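ATP phosphoribosyltransferase regulatory subunit (Bacillus halodurans, PDB 3OD1) serves as the HisZ regulatory subunit of ATP phosphoribosyltransferase, probably required for the first step of histidine biosynthesis, and is built on a histidyl-tRNA synthetase-like fold. Local coordinates at the interface of chains A and B. Residues are numbered along the deposited sequence; one frame, centred on the assembly and turned at random. Chains: chain A/B, ATP phosphoribosyltransferase regulatory subunit.

The interface of chains A and B. Residues chain A 367-369, 371-372, 379; chain B 103, 105, 135-136, 138.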
# COMPACT_ATOMS: atom_id res chain seq x y z
N LEU A 367 23.12 10.06 10.46
CA LEU A 367 24.35 9.89 11.24
C LEU A 367 25.36 9.09 10.40
O LEU A 367 25.17 7.89 10.17
CB LEU A 367 24.02 9.16 12.54
CG LEU A 367 25.02 9.15 13.69
CD1 LEU A 367 25.60 10.52 13.92
CD2 LEU A 367 24.34 8.64 14.95
N GLN A 368 26.42 9.74 9.93
CA GLN A 368 27.30 9.10 8.96
C GLN A 368 28.77 9.03 9.38
O GLN A 368 29.44 10.06 9.56
CB GLN A 368 27.18 9.79 7.59
CG GLN A 368 28.10 9.21 6.54
CD GLN A 368 27.71 7.79 6.16
OE1 GLN A 368 26.56 7.52 5.83
NE2 GLN A 368 28.68 6.89 6.20
N ASP A 369 29.26 7.81 9.53
CA ASP A 369 30.67 7.56 9.84
C ASP A 369 31.52 7.98 8.64
O ASP A 369 31.26 7.54 7.51
CB ASP A 369 30.89 6.07 10.13
CG ASP A 369 32.29 5.78 10.68
OD1 ASP A 369 33.26 6.43 10.24
OD2 ASP A 369 32.41 4.89 11.55
N ALA A 371 34.25 7.03 7.70
CA ALA A 371 34.88 5.87 7.07
C ALA A 371 33.94 5.09 6.15
O ALA A 371 34.37 4.17 5.46
CB ALA A 371 35.49 4.96 8.14
N GLY A 372 32.66 5.45 6.12
CA GLY A 372 31.71 4.81 5.23
C GLY A 372 31.34 5.60 3.98
O GLY A 372 30.55 5.15 3.16
N MSE A 379 28.43 13.98 -1.06
CA MSE A 379 27.38 13.68 -0.11
C MSE A 379 26.85 14.91 0.62
O MSE A 379 25.65 15.04 0.82
CB MSE A 379 27.84 12.64 0.90
CG MSE A 379 26.68 11.97 1.59
SE MSE A 379 27.16 11.34 3.34
CE MSE A 379 25.51 10.42 3.82
N PRO B 103 26.70 6.58 0.68
CA PRO B 103 25.70 5.55 1.01
C PRO B 103 24.26 6.01 0.80
O PRO B 103 23.95 7.20 0.94
CB PRO B 103 25.94 5.30 2.50
CG PRO B 103 27.10 6.16 2.90
CD PRO B 103 27.19 7.25 1.89
N ARG B 105 20.22 5.47 1.97
CA ARG B 105 19.35 5.03 3.05
C ARG B 105 17.92 5.08 2.54
O ARG B 105 17.33 6.16 2.36
CB ARG B 105 19.53 5.92 4.27
CG ARG B 105 20.84 5.65 5.03
CD ARG B 105 21.10 6.66 6.10
NE ARG B 105 22.19 6.24 6.95
CZ ARG B 105 23.48 6.44 6.67
NH1 ARG B 105 23.83 7.06 5.55
NH2 ARG B 105 24.41 5.99 7.50
N GLY B 135 26.09 0.61 0.78
CA GLY B 135 27.36 1.25 0.48
C GLY B 135 28.15 1.74 1.68
O GLY B 135 29.08 2.51 1.52
N ASP B 136 27.78 1.29 2.87
CA ASP B 136 28.51 1.67 4.09
C ASP B 136 28.86 0.41 4.85
O ASP B 136 27.99 -0.27 5.40
CB ASP B 136 27.68 2.65 4.94
CG ASP B 136 28.40 3.10 6.21
OD1 ASP B 136 29.41 2.48 6.62
OD2 ASP B 136 27.95 4.10 6.81
N THR B 138 30.86 0.04 7.52
CA THR B 138 31.39 0.23 8.88
C THR B 138 30.58 -0.48 9.97
O THR B 138 29.41 -0.81 9.78
CB THR B 138 31.46 1.73 9.24
OG1 THR B 138 30.15 2.30 9.21
CG2 THR B 138 32.37 2.49 8.26
O HOH W 1 27.87 5.34 9.28
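A:Gln368 reaches into chain B between B:Pro103, B:Arg105 and B:Asp136 and makes the direct hydrogen bonds across this patch, while B:Thr138 and A:Gly372 carry much of the packing. Beyond CB, CG lies anti to the backbone N (chi1 178°), 3.9 Å from CE of the selenomethionine A:Met379 in its own chain. A bend at chi2 (67°) then turns the amide toward chain B, where CD lies 3.7 Å from CG of B:Pro103, tip to tip. OE1 accepts from NH1 of B:Arg105 at 2.8 Å, nearly along the C=O axis and at the guanidinium edge, in its plane; NH2 adds a weak bond. Amide and guanidinium planes stand 73° apart. NE2 donates both to O of A:Asp369, 3.0 Å away and near the amide plane, and to OD2 of B:Asp136 at 2.9 Å, from above the carboxylate plane. Acceptor contacts at OE1 and donor contacts at NE2 support this assignment of O and N and should restrain amide rotation. A water bridges OD2 of B:Asp136 and the backbone N of A:Asp369. B:Thr138 probably helps hold the carboxylate, its N and OG1 reaching OD1 from one face, the hydroxyl at 2.7 Å, and packs its CG2 3.7 Å from N of A:Gly372. In the fold, strand 365-369 and the following short helix of the HisZ C-terminal domain meet the two-fold partner's synthetase-like core, at strand 104-113 and the loop following strand 125-134; this crossing probably helps hold a dimer together.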